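Local coordinates for protein major extracellular endoglucanase (Xanthomonas campestris pv. campestris, PDB 4TUF) that catalyses the endohydrolysis of 1,4-beta-D-glucosidic linkages in cellulose, lichenin and cereal beta-D-glucans through its glycoside hydrolase family 5 catalytic domain, at residues V16-G21 with I306-Y311; K155-G160 with A194-T199; A176-S181 with L224-N229; G213-P218 with E262-Q267; L231-H236 with H272-G277. All blocks are in the same frame, centred on the assembly; numbering follows the deposited sequence.

Contact 1. Residues V16-G21 with I306-Y311; sequences VVQLKG and INQGFY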
# COMPACT_ATOMS: atom_id res chain seq x y z
N VAL A 16 -14.72 14.45 5.34
CA VAL A 16 -13.35 14.18 4.91
C VAL A 16 -12.71 13.06 5.73
O VAL A 16 -12.73 13.07 6.96
CB VAL A 16 -12.46 15.44 5.00
CG1 VAL A 16 -10.98 15.07 4.93
CG2 VAL A 16 -12.81 16.41 3.89
N VAL A 17 -12.16 12.08 5.02
CA VAL A 17 -11.47 10.96 5.63
C VAL A 17 -9.96 11.20 5.65
O VAL A 17 -9.38 11.65 4.67
CB VAL A 17 -11.76 9.66 4.85
CG1 VAL A 17 -10.86 8.53 5.32
CG2 VAL A 17 -13.24 9.29 4.96
N GLN A 18 -9.33 10.94 6.79
CA GLN A 18 -7.87 10.99 6.87
C GLN A 18 -7.31 9.61 7.18
O GLN A 18 -7.68 9.00 8.19
CB GLN A 18 -7.42 11.99 7.93
CG GLN A 18 -5.91 12.12 8.01
CD GLN A 18 -5.46 12.86 9.25
OE1 GLN A 18 -6.25 13.17 10.13
NE2 GLN A 18 -4.16 13.15 9.31
N LEU A 19 -6.43 9.13 6.32
CA LEU A 19 -5.92 7.77 6.47
C LEU A 19 -4.63 7.73 7.27
O LEU A 19 -3.54 7.86 6.71
CB LEU A 19 -5.71 7.14 5.10
CG LEU A 19 -6.97 7.10 4.24
CD1 LEU A 19 -6.62 6.62 2.85
CD2 LEU A 19 -8.02 6.20 4.88
N LYS A 20 -4.76 7.55 8.57
CA LYS A 20 -3.62 7.30 9.44
C LYS A 20 -3.30 5.81 9.35
O LYS A 20 -3.71 5.03 10.21
CB LYS A 20 -3.93 7.72 10.87
CG LYS A 20 -4.66 9.06 10.98
CD LYS A 20 -5.06 9.35 12.42
CE LYS A 20 -6.05 10.49 12.50
NZ LYS A 20 -6.42 10.83 13.91
N GLY A 21 -2.58 5.43 8.31
CA GLY A 21 -2.51 4.03 7.93
C GLY A 21 -1.22 3.28 8.19
O GLY A 21 -0.18 3.87 8.50
N ILE A 306 0.19 16.99 2.60
CA ILE A 306 -0.09 15.57 2.79
C ILE A 306 0.12 15.13 4.23
O ILE A 306 1.22 15.24 4.76
CB ILE A 306 0.81 14.71 1.89
CG1 ILE A 306 0.70 15.15 0.43
CG2 ILE A 306 0.47 13.23 2.07
CD1 ILE A 306 1.68 14.45 -0.49
N ASN A 307 -0.94 14.64 4.87
CA ASN A 307 -0.81 14.15 6.25
C ASN A 307 -1.42 12.76 6.42
O ASN A 307 -2.03 12.46 7.45
CB ASN A 307 -1.45 15.14 7.23
CG ASN A 307 -2.92 15.42 6.95
OD1 ASN A 307 -3.57 14.70 6.19
ND2 ASN A 307 -3.45 16.46 7.57
N GLN A 308 -1.26 11.93 5.40
CA GLN A 308 -1.79 10.57 5.42
C GLN A 308 -0.99 9.65 4.52
O GLN A 308 -0.18 10.09 3.71
CB GLN A 308 -3.26 10.55 5.00
CG GLN A 308 -3.53 11.20 3.66
CD GLN A 308 -5.01 11.18 3.31
OE1 GLN A 308 -5.77 10.41 3.88
NE2 GLN A 308 -5.41 12.02 2.37
N GLY A 309 -1.23 8.35 4.67
CA GLY A 309 -0.48 7.35 3.94
C GLY A 309 -0.44 6.06 4.73
O GLY A 309 -1.08 5.95 5.78
N PHE A 310 0.30 5.08 4.22
CA PHE A 310 0.37 3.78 4.86
C PHE A 310 1.81 3.40 5.17
O PHE A 310 2.58 3.06 4.27
CB PHE A 310 -0.28 2.72 3.97
CG PHE A 310 -1.76 2.92 3.77
CD1 PHE A 310 -2.22 3.72 2.74
CD2 PHE A 310 -2.68 2.32 4.61
CE1 PHE A 310 -3.58 3.91 2.56
CE2 PHE A 310 -4.03 2.51 4.44
CZ PHE A 310 -4.49 3.30 3.41
N TYR A 311 2.17 3.45 6.45
CA TYR A 311 3.51 3.07 6.89
C TYR A 311 3.83 1.60 6.61
O TYR A 311 2.95 0.75 6.65
CB TYR A 311 3.67 3.35 8.38
CG TYR A 311 5.12 3.37 8.82
CD1 TYR A 311 5.93 4.46 8.53
CD2 TYR A 311 5.67 2.29 9.50
CE1 TYR A 311 7.26 4.48 8.92
CE2 TYR A 311 7.00 2.31 9.89
CZ TYR A 311 7.79 3.41 9.60
OH TYR A 311 9.11 3.43 9.99
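L19 and Q308 meet through a side-chain acceptor: the backbone N of L19 donates to Q308 OE1 at 2.8 Å in a nearly straight bond (164° at the hydrogen). The Q308 side chain starts from the crowded position, CG between the backbone N and the carbonyl carbon (chi1 54°), then runs extended until its OE1 lies against L19, 3.5 Å from L19 CB. The L19 carbonyl is used as well, its O accepting from G309 N at 3.1 Å. Further along, the backbones alternate in the usual parallel way: G21 N donates to G309 O at 3.0 Å, and G21 O accepts from Y311 N at 3.1 Å. At the other end Q18 NE2 gives a hydrogen to N307 O, which lies in the plane of the glutamine amide at 2.9 Å. NE2 has a second acceptor in W344 O, and the Q18 and N307 side chains cross at about a right angle. Groups that point elsewhere are also paired: Q18 O and K20 N bond to the N55 side chain, and Y311 OH to Q294 OE1. Among the apolar groups, L19 CD1 approaches the F310 ring obliquely, 4.0 Å from its CZ, while the CA of G21 lies 3.7 Å from F310 CD2. K20 pairs with G309 and G21 with F310 as parallel bridges, joining strand 16-23 to the final strand 309-311: this is the seam between the first and last strands of the barrel that closes a TIM barrel fold.

Contact 2. Residues K155-G160 with A194-T199; sequences KNEPHG and AVEGIT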
# COMPACT_ATOMS: atom_id res chain seq x y z
N LYS A 155 -2.40 -3.10 -8.29
CA LYS A 155 -1.24 -3.98 -8.43
C LYS A 155 -0.04 -3.37 -7.71
O LYS A 155 0.29 -2.20 -7.90
CB LYS A 155 -0.93 -4.23 -9.91
CG LYS A 155 0.53 -4.44 -10.26
CD LYS A 155 0.92 -5.89 -10.16
CE LYS A 155 2.31 -6.13 -10.72
NZ LYS A 155 3.39 -5.45 -9.97
N ASN A 156 0.64 -4.17 -6.90
CA ASN A 156 1.76 -3.68 -6.12
C ASN A 156 3.06 -3.54 -6.89
O ASN A 156 3.50 -4.47 -7.53
CB ASN A 156 1.99 -4.59 -4.92
CG ASN A 156 2.96 -4.02 -3.92
OD1 ASN A 156 2.68 -3.04 -3.26
ND2 ASN A 156 4.11 -4.64 -3.80
N GLU A 157 3.67 -2.37 -6.77
CA GLU A 157 5.05 -2.14 -7.21
C GLU A 157 5.45 -2.50 -8.64
O GLU A 157 6.38 -3.27 -8.84
CB GLU A 157 6.02 -2.71 -6.20
CG GLU A 157 5.87 -2.04 -4.85
CD GLU A 157 6.99 -2.34 -3.91
OE1 GLU A 157 7.65 -3.38 -4.09
OE2 GLU A 157 7.22 -1.54 -2.99
N PRO A 158 4.80 -1.91 -9.62
CA PRO A 158 5.21 -2.15 -11.00
C PRO A 158 6.63 -1.68 -11.20
O PRO A 158 7.03 -0.67 -10.66
CB PRO A 158 4.26 -1.27 -11.80
CG PRO A 158 3.05 -1.18 -10.95
CD PRO A 158 3.54 -1.17 -9.54
N HIS A 159 7.42 -2.44 -11.95
CA HIS A 159 8.82 -2.08 -12.14
C HIS A 159 9.39 -2.84 -13.33
O HIS A 159 8.66 -3.51 -14.05
CB HIS A 159 9.64 -2.36 -10.88
CG HIS A 159 9.59 -3.79 -10.44
ND1 HIS A 159 8.49 -4.35 -9.82
CD2 HIS A 159 10.51 -4.78 -10.54
CE1 HIS A 159 8.74 -5.62 -9.55
NE2 HIS A 159 9.96 -5.91 -9.97
N GLY A 160 10.70 -2.72 -13.54
CA GLY A 160 11.37 -3.45 -14.60
C GLY A 160 10.88 -3.11 -15.99
O GLY A 160 11.13 -2.02 -16.50
N ALA A 194 -6.66 2.80 -6.31
CA ALA A 194 -5.30 3.28 -6.04
C ALA A 194 -4.35 2.81 -7.14
O ALA A 194 -4.32 1.62 -7.47
CB ALA A 194 -4.81 2.82 -4.68
N VAL A 195 -3.60 3.74 -7.70
CA VAL A 195 -2.65 3.43 -8.76
C VAL A 195 -1.24 3.83 -8.36
O VAL A 195 -1.01 4.93 -7.86
CB VAL A 195 -3.02 4.12 -10.08
CG1 VAL A 195 -2.02 3.77 -11.17
CG2 VAL A 195 -4.43 3.74 -10.49
N GLU A 196 -0.30 2.92 -8.56
CA GLU A 196 1.09 3.18 -8.21
C GLU A 196 1.88 3.55 -9.44
O GLU A 196 1.43 3.37 -10.58
CB GLU A 196 1.71 1.97 -7.53
CG GLU A 196 0.95 1.48 -6.30
CD GLU A 196 1.57 0.23 -5.70
OE1 GLU A 196 2.82 0.12 -5.74
OE2 GLU A 196 0.81 -0.64 -5.20
N GLY A 197 3.08 4.07 -9.21
CA GLY A 197 3.95 4.42 -10.31
C GLY A 197 4.69 3.22 -10.84
O GLY A 197 4.40 2.07 -10.51
N ILE A 198 5.66 3.49 -11.70
CA ILE A 198 6.53 2.47 -12.25
C ILE A 198 7.95 2.83 -11.86
O ILE A 198 8.15 3.59 -10.91
CB ILE A 198 6.38 2.37 -13.77
CG1 ILE A 198 6.73 3.71 -14.42
CG2 ILE A 198 4.94 1.98 -14.12
CD1 ILE A 198 6.96 3.63 -15.91
N THR A 199 8.94 2.30 -12.57
CA THR A 199 10.31 2.76 -12.35
C THR A 199 10.79 3.60 -13.54
O THR A 199 10.19 4.63 -13.83
CB THR A 199 11.27 1.58 -12.07
OG1 THR A 199 11.06 0.53 -13.02
CG2 THR A 199 11.02 1.03 -10.69
O HOH W 1 -1.22 -0.01 -8.22
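E196 sets CG anti to its carbonyl carbon (chi1 -55°) and continues extended (chi2 177°), which carries its carboxylate across to the 155-157 backbone. There E196 OE1 accepts from the backbone N of E157 at 2.8 Å, the donor coming from above the carboxylate plane. E196 OE2 lies close to N156 CA and forms a salt bridge with R58, which also donates to N156 OD1. A water bridges the two backbones, donating to K155 O at 2.7 Å and accepting from E196 N at 3.1 Å. P158 packs on the next residues, G197 and I198, its CD 3.5 Å from G197 O and its CB 4.1 Å from I198 CG2. Beyond it H159 CB rests on T199 CG2 at 3.7 Å, and G160 N makes a weak bond to T199 OG1. The H159 ring is held by its own segment, ND1 donating to E157 O at 2.6 Å, almost in the ring plane, and stacks on W212. E157 OE2 is hydrogen-bonded to Y238 OH and H236 ND1. N156, E157 and P158 form the Asn-Glu-Pro signature of family 5 cellulases, with E157 the probable proton donor, held beside the outgoing end of strand 192-195.

Contact 3. Residues A176-S181 with L224-N229; sequences AAERGS and LNIPAN. With 2HP (dihydrogenphosphate ion), chain F.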
# COMPACT_ATOMS: atom_id res chain seq x y z
N ALA A 176 -3.19 -0.88 -18.45
CA ALA A 176 -3.60 -2.02 -17.63
C ALA A 176 -4.34 -1.54 -16.39
O ALA A 176 -5.26 -2.21 -15.92
CB ALA A 176 -2.40 -2.85 -17.25
N ALA A 177 -3.96 -0.37 -15.87
CA ALA A 177 -4.63 0.19 -14.70
C ALA A 177 -6.02 0.70 -15.05
O ALA A 177 -6.94 0.64 -14.24
CB ALA A 177 -3.80 1.31 -14.11
N GLU A 178 -6.16 1.21 -16.27
CA GLU A 178 -7.47 1.64 -16.76
C GLU A 178 -8.42 0.46 -16.86
O GLU A 178 -9.59 0.57 -16.49
CB GLU A 178 -7.33 2.33 -18.12
CG GLU A 178 -6.53 3.61 -18.06
CD GLU A 178 -6.30 4.23 -19.42
OE1 GLU A 178 -5.78 5.37 -19.48
OE2 GLU A 178 -6.63 3.57 -20.43
N ARG A 179 -7.92 -0.67 -17.35
CA ARG A 179 -8.75 -1.86 -17.50
C ARG A 179 -9.08 -2.46 -16.12
O ARG A 179 -10.19 -2.94 -15.91
CB ARG A 179 -8.05 -2.89 -18.39
CG ARG A 179 -7.79 -2.39 -19.80
CD ARG A 179 -7.38 -3.50 -20.77
NE ARG A 179 -6.02 -3.99 -20.59
CZ ARG A 179 -4.92 -3.38 -21.05
NH1 ARG A 179 -5.03 -2.24 -21.72
NH2 ARG A 179 -3.72 -3.91 -20.84
N GLY A 180 -8.13 -2.41 -15.20
CA GLY A 180 -8.38 -2.83 -13.84
C GLY A 180 -9.39 -1.93 -13.16
O GLY A 180 -10.29 -2.39 -12.46
N SER A 181 -9.24 -0.63 -13.38
CA SER A 181 -10.17 0.37 -12.88
C SER A 181 -11.60 0.07 -13.32
O SER A 181 -12.52 -0.00 -12.50
CB SER A 181 -9.75 1.76 -13.35
OG SER A 181 -10.58 2.77 -12.80
N LEU A 224 -4.46 9.31 -16.97
CA LEU A 224 -5.17 8.06 -16.77
C LEU A 224 -6.65 8.20 -17.10
O LEU A 224 -7.29 9.16 -16.68
CB LEU A 224 -5.00 7.58 -15.33
CG LEU A 224 -3.60 7.09 -14.97
CD1 LEU A 224 -3.46 6.92 -13.47
CD2 LEU A 224 -3.30 5.78 -15.71
N ASN A 225 -7.19 7.25 -17.85
CA ASN A 225 -8.62 7.23 -18.12
C ASN A 225 -9.36 6.55 -16.98
O ASN A 225 -9.97 5.49 -17.15
CB ASN A 225 -8.91 6.53 -19.45
CG ASN A 225 -10.33 6.73 -19.91
OD1 ASN A 225 -11.10 7.49 -19.30
ND2 ASN A 225 -10.71 6.06 -20.99
N ILE A 226 -9.28 7.17 -15.81
CA ILE A 226 -9.91 6.71 -14.58
C ILE A 226 -10.64 7.91 -13.99
O ILE A 226 -10.07 9.01 -13.97
CB ILE A 226 -8.87 6.16 -13.57
CG1 ILE A 226 -8.12 4.96 -14.16
CG2 ILE A 226 -9.51 5.77 -12.24
CD1 ILE A 226 -7.13 4.35 -13.20
N PRO A 227 -11.89 7.73 -13.54
CA PRO A 227 -12.69 8.86 -13.05
C PRO A 227 -11.95 9.70 -12.01
O PRO A 227 -11.35 9.15 -11.09
CB PRO A 227 -13.92 8.18 -12.43
CG PRO A 227 -14.06 6.91 -13.19
CD PRO A 227 -12.65 6.46 -13.50
N ALA A 228 -12.00 11.02 -12.18
CA ALA A 228 -11.28 11.93 -11.29
C ALA A 228 -11.71 11.75 -9.84
O ALA A 228 -10.90 11.91 -8.92
CB ALA A 228 -11.50 13.38 -11.73
N ASN A 229 -12.99 11.42 -9.64
CA ASN A 229 -13.52 11.30 -8.29
C ASN A 229 -13.38 9.89 -7.70
O ASN A 229 -14.04 9.55 -6.72
CB ASN A 229 -14.99 11.74 -8.26
CG ASN A 229 -15.89 10.92 -9.17
OD1 ASN A 229 -15.52 9.84 -9.64
ND2 ASN A 229 -17.10 11.42 -9.40
P 2HP F . -19.88 10.60 -6.41
O1 2HP F . -20.94 11.67 -6.50
O2 2HP F . -18.52 11.26 -6.49
O3 2HP F . -20.00 9.87 -5.09
O4 2HP F . -20.04 9.62 -7.55
O HOH W 2 -11.04 2.79 -16.83
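E178 lays the end of its side chain against N225, crossing it at about a right angle, with carboxylate and amide planes nearly perpendicular. Its OE1 sits 3.3 Å from N225 CB and accepts from the backbone N of N225 at 2.9 Å, an almost straight bond (161° at the hydrogen) that reaches the oxygen from above the carboxylate plane. The other oxygen, E178 OE2, is taken by a salt bridge to K175, so both ends of the carboxylate are held. A water adds a second link between the same two residues, donating to E178 O at 2.7 Å and to N225 O at 2.9 Å. In the TIM barrel this is the outer helix 173-187, which connects strands 149-153 and 192-195, meeting the loop that leads into strand 231-238. One helical turn past E178, S181 faces the branches of I226: S181 OG, anti to its backbone N (chi1 -176°), lies near I226 CG2, while S181 CB is 3.7 Å from I226 CD1. The same CD1 comes within 3.9 Å of A177 O, placing the isoleucine over the helix backbone. S181 and I226 also touch I193 and V195 of strand 192-195, respectively, and L224 and I226 pack on L231. At the far end of the loop N229 ND2 approaches O2 of a bound dihydrogenphosphate at 3.2 Å, an ion hydrogen-bonded to R230 NH1.

Contact 4. Residues G213-P218 with E262-Q267; sequences GGNLQP and ERHFGQ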
# COMPACT_ATOMS: atom_id res chain seq x y z
N GLY A 213 7.41 1.00 -8.07
CA GLY A 213 6.14 1.68 -7.91
C GLY A 213 6.30 3.11 -7.44
O GLY A 213 5.39 3.68 -6.85
N GLY A 214 7.47 3.69 -7.70
CA GLY A 214 7.79 5.00 -7.16
C GLY A 214 7.80 6.17 -8.13
O GLY A 214 7.90 7.32 -7.69
N ASN A 215 7.70 5.90 -9.43
CA ASN A 215 7.78 6.95 -10.44
C ASN A 215 6.43 7.27 -11.07
O ASN A 215 5.80 6.41 -11.68
CB ASN A 215 8.77 6.57 -11.54
CG ASN A 215 9.06 7.72 -12.50
OD1 ASN A 215 8.78 8.88 -12.20
ND2 ASN A 215 9.63 7.39 -13.65
N LEU A 216 6.00 8.52 -10.93
CA LEU A 216 4.73 8.95 -11.51
C LEU A 216 4.91 9.95 -12.65
O LEU A 216 3.93 10.45 -13.21
CB LEU A 216 3.84 9.56 -10.43
CG LEU A 216 3.12 8.57 -9.52
CD1 LEU A 216 2.41 9.34 -8.43
CD2 LEU A 216 2.14 7.75 -10.33
N GLN A 217 6.17 10.24 -13.00
CA GLN A 217 6.48 11.24 -14.02
C GLN A 217 5.70 11.11 -15.34
O GLN A 217 5.23 12.13 -15.86
CB GLN A 217 7.98 11.24 -14.33
CG GLN A 217 8.85 11.93 -13.29
CD GLN A 217 10.32 11.61 -13.50
OE1 GLN A 217 11.07 12.41 -14.06
NE2 GLN A 217 10.74 10.43 -13.06
N PRO A 218 5.56 9.89 -15.89
CA PRO A 218 4.88 9.80 -17.19
C PRO A 218 3.40 10.20 -17.18
O PRO A 218 2.80 10.35 -18.25
CB PRO A 218 5.03 8.32 -17.57
CG PRO A 218 6.23 7.86 -16.83
CD PRO A 218 6.16 8.59 -15.52
N GLU A 262 9.83 15.43 -5.19
CA GLU A 262 8.98 16.27 -6.02
C GLU A 262 8.90 15.71 -7.43
O GLU A 262 7.81 15.54 -7.98
CB GLU A 262 9.49 17.71 -6.04
CG GLU A 262 8.65 18.68 -6.86
CD GLU A 262 7.38 19.10 -6.14
OE1 GLU A 262 7.14 18.63 -5.00
OE2 GLU A 262 6.62 19.92 -6.71
N ARG A 263 10.06 15.41 -8.01
CA ARG A 263 10.14 14.84 -9.35
C ARG A 263 9.36 13.54 -9.51
O ARG A 263 8.59 13.38 -10.46
CB ARG A 263 11.59 14.60 -9.73
CG ARG A 263 11.75 13.97 -11.10
CD ARG A 263 13.08 14.33 -11.73
NE ARG A 263 14.19 13.65 -11.08
CZ ARG A 263 15.35 14.24 -10.79
NH1 ARG A 263 15.53 15.52 -11.08
NH2 ARG A 263 16.32 13.55 -10.20
N HIS A 264 9.64 12.57 -8.65
CA HIS A 264 9.01 11.25 -8.69
C HIS A 264 7.51 11.18 -8.38
O HIS A 264 6.78 10.50 -9.08
CB HIS A 264 9.76 10.28 -7.78
CG HIS A 264 11.14 9.97 -8.26
ND1 HIS A 264 12.10 9.41 -7.44
CD2 HIS A 264 11.73 10.14 -9.46
CE1 HIS A 264 13.21 9.24 -8.12
NE2 HIS A 264 13.02 9.68 -9.35
N PHE A 265 7.05 11.88 -7.36
CA PHE A 265 5.62 11.90 -7.08
C PHE A 265 5.01 13.23 -6.68
O PHE A 265 3.87 13.47 -6.89
CB PHE A 265 5.24 10.85 -6.04
CG PHE A 265 5.96 10.98 -4.75
CD1 PHE A 265 7.15 10.39 -4.58
CD2 PHE A 265 5.43 11.70 -3.73
CE1 PHE A 265 7.82 10.51 -3.41
CE2 PHE A 265 6.09 11.83 -2.55
CZ PHE A 265 7.29 11.24 -2.39
N GLY A 266 5.81 14.07 -6.06
CA GLY A 266 5.34 15.23 -5.34
C GLY A 266 4.68 16.27 -6.16
O GLY A 266 3.75 16.91 -5.77
N GLN A 267 5.22 16.46 -7.33
CA GLN A 267 4.71 17.47 -8.26
C GLN A 267 3.25 17.24 -8.66
O GLN A 267 2.61 18.13 -9.22
CB GLN A 267 5.58 17.50 -9.52
CG GLN A 267 5.69 16.15 -10.20
CD GLN A 267 6.30 16.24 -11.59
OE1 GLN A 267 5.88 17.06 -12.41
NE2 GLN A 267 7.28 15.39 -11.86
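L216 and H264 supply the hydrogen bond that crosses this contact: the backbone N of L216 donates to H264 O at 2.8 Å (152° at the hydrogen). Other polar bonds shape each side from within. N215 OD1 accepts twice, from Q217 N at 3.0 Å in an Asx turn and from Q217 NE2 at 2.6 Å, the two donors reaching it from opposite faces of its plane. This fixes the rotation of the Q217 amide, whose OE1 is also bonded to T206 N, outside the two segments. On the helix side Q267 NE2 folds back to R263 O at 2.8 Å, with the acceptor in its amide plane. Among the van der Waals contacts, the Q217 side chain crosses those of R263 and H264 obliquely: its OE1 is 3.4 Å from R263 CG, and its NE2 stands at the edge of the H264 ring, 3.7 Å from CD2. G214 O approaches H264 CB at 3.5 Å and lies at the edge of the F265 ring, near its plane. The apolar part is small, L216 CD1 against F265 CB at 4.0 Å; L216 and F265 both also touch P235 of strand 231-238. A wider pi-type turn, closed by Q267 N and E262 O, shapes this part of the helix. G214 and N215 together face I198 as a classic beta bulge that fixes the long loop after strand 192-195, while the L216 N bond and the packing of L216 and Q217 tie that loop to helix 257-266, one of the outer helices of the TIM barrel.

Contact 5. Residues L231-H236 with H272-G277; sequences LLLAPH and HALLLG. With 2HP (dihydrogenphosphate ion), chain I.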
# COMPACT_ATOMS: atom_id res chain seq x y z
N LEU A 231 -9.91 8.28 -8.51
CA LEU A 231 -8.49 8.01 -8.68
C LEU A 231 -7.65 8.49 -7.51
O LEU A 231 -7.63 9.68 -7.18
CB LEU A 231 -7.97 8.65 -9.96
CG LEU A 231 -6.46 8.54 -10.17
CD1 LEU A 231 -6.02 7.08 -10.26
CD2 LEU A 231 -6.05 9.31 -11.40
N LEU A 232 -6.95 7.55 -6.89
CA LEU A 232 -6.07 7.85 -5.77
C LEU A 232 -4.66 7.39 -6.15
O LEU A 232 -4.45 6.22 -6.43
CB LEU A 232 -6.57 7.14 -4.51
CG LEU A 232 -5.77 7.21 -3.20
CD1 LEU A 232 -5.72 8.63 -2.63
CD2 LEU A 232 -6.37 6.24 -2.19
N LEU A 233 -3.72 8.33 -6.20
CA LEU A 233 -2.35 7.98 -6.56
C LEU A 233 -1.59 7.55 -5.31
O LEU A 233 -1.64 8.23 -4.27
CB LEU A 233 -1.64 9.15 -7.23
CG LEU A 233 -2.19 9.69 -8.56
CD1 LEU A 233 -1.39 10.91 -8.96
CD2 LEU A 233 -2.13 8.63 -9.65
N ALA A 234 -0.89 6.42 -5.40
CA ALA A 234 -0.28 5.83 -4.21
C ALA A 234 1.12 5.26 -4.46
O ALA A 234 1.33 4.06 -4.33
CB ALA A 234 -1.19 4.74 -3.65
N PRO A 235 2.08 6.12 -4.80
CA PRO A 235 3.42 5.60 -5.05
C PRO A 235 4.10 5.11 -3.77
O PRO A 235 3.60 5.36 -2.67
CB PRO A 235 4.16 6.80 -5.63
CG PRO A 235 3.50 7.96 -4.99
CD PRO A 235 2.05 7.59 -4.87
N HIS A 236 5.22 4.42 -3.93
CA HIS A 236 6.01 3.99 -2.79
C HIS A 236 7.33 4.76 -2.78
O HIS A 236 7.81 5.21 -3.82
CB HIS A 236 6.29 2.49 -2.85
CG HIS A 236 5.05 1.65 -2.80
ND1 HIS A 236 5.10 0.27 -2.66
CD2 HIS A 236 3.74 1.97 -2.86
CE1 HIS A 236 3.86 -0.20 -2.65
NE2 HIS A 236 3.02 0.81 -2.77
N HIS A 272 -3.73 16.08 -8.02
CA HIS A 272 -4.28 14.75 -7.79
C HIS A 272 -4.31 14.41 -6.31
O HIS A 272 -3.42 14.80 -5.56
CB HIS A 272 -3.48 13.68 -8.53
CG HIS A 272 -3.58 13.77 -10.02
ND1 HIS A 272 -2.78 14.61 -10.77
CD2 HIS A 272 -4.36 13.11 -10.90
CE1 HIS A 272 -3.07 14.47 -12.05
NE2 HIS A 272 -4.03 13.56 -12.16
N ALA A 273 -5.32 13.66 -5.89
CA ALA A 273 -5.31 13.07 -4.56
C ALA A 273 -4.12 12.13 -4.49
O ALA A 273 -3.98 11.26 -5.35
CB ALA A 273 -6.61 12.32 -4.27
N LEU A 274 -3.27 12.33 -3.50
CA LEU A 274 -2.04 11.55 -3.40
C LEU A 274 -1.65 11.23 -1.96
O LEU A 274 -1.82 12.05 -1.06
CB LEU A 274 -0.90 12.29 -4.10
CG LEU A 274 0.43 11.57 -4.35
CD1 LEU A 274 1.09 12.11 -5.61
CD2 LEU A 274 1.38 11.70 -3.16
N LEU A 275 -1.16 10.02 -1.77
CA LEU A 275 -0.58 9.59 -0.51
C LEU A 275 0.45 8.50 -0.81
O LEU A 275 0.51 8.00 -1.93
CB LEU A 275 -1.66 9.08 0.45
CG LEU A 275 -2.71 8.07 -0.02
CD1 LEU A 275 -2.14 6.69 -0.29
CD2 LEU A 275 -3.84 7.97 1.00
N LEU A 276 1.24 8.11 0.18
CA LEU A 276 2.18 7.01 -0.01
C LEU A 276 1.57 5.67 0.40
O LEU A 276 1.12 5.50 1.53
CB LEU A 276 3.46 7.27 0.77
CG LEU A 276 4.20 8.53 0.34
CD1 LEU A 276 5.38 8.79 1.27
CD2 LEU A 276 4.66 8.39 -1.09
N GLY A 277 1.56 4.71 -0.52
CA GLY A 277 1.09 3.37 -0.21
C GLY A 277 2.03 2.63 0.71
O GLY A 277 1.60 1.85 1.56
P 2HP I . -0.92 16.99 -14.20
O1 2HP I . -2.05 17.98 -14.37
O2 2HP I . -0.79 16.63 -12.75
O3 2HP I . -1.22 15.75 -15.01
O4 2HP I . 0.38 17.60 -14.69
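L232 and L275 cross at about a right angle, the CD1 of L232 meeting the branch point CG of L275 at 4.0 Å. L275 leaves its backbone with CG between the N and the carbonyl carbon (chi1 49°), and its CD1 reaches A234 CB on the same side. L232 CD1 is also 4.1 Å from A273 CB, so one methyl touches two residues of the neighbouring segment 272-277. L233 and L274 turn to the other side. There L233 crosses H272 obliquely, its CD1 3.5 Å from H272 CB and close to H272 CG. The edge of that ring meets a dihydrogenphosphate in its plane, H272 CE1 lying 3.2 Å from O2 of the ion, which is hydrogen-bonded to T271 OG1. P235 and L276 again cross at about a right angle, P235 CG facing L276 CD2 at 4.1 Å. The backbones are joined by three hydrogen bonds: L233 N donates to A273 O at 3.1 Å and L233 O accepts from L275 N at 3.1 Å, after which G277 N reaches P235 O at 3.0 Å. H236 lies obliquely beside G277 CA, while its ND1 is hydrogen-bonded to the probable proton donor E157. This is the parallel pairing within the beta-alpha-beta unit of strand 231-238, helix 257-266 and strand 276-280. F265 of that helix covers P235, L274 and L276; helix 288-303 packs on L276, and strands 192-195 and 309-311 extend the barrel on the two sides.

Overall arrangement
Contact 5 touches all four others: contacts 1 and 4 lie with their centres about 10 Å from its own, contact 2 about 11 Å and contact 3 about 13 Å. Contacts 1 and 2, on opposite sides of the chain's centre, are about 20 Å apart, joined round the barrel wall through contact 5. Contact 1 is nested outermost in sequence, enclosing the rest. F310 N bonds to L276 O at 2.8 Å, V195 O to A234 N at 2.9 Å, and I198 O to N215 N at 2.8 Å. The side chain of H236 in contact 5 is about 3 Å (nearest atoms) from those of E157, the probable proton donor in contact 2, and E278, the probable nucleophile; contact 3 is remote from that site.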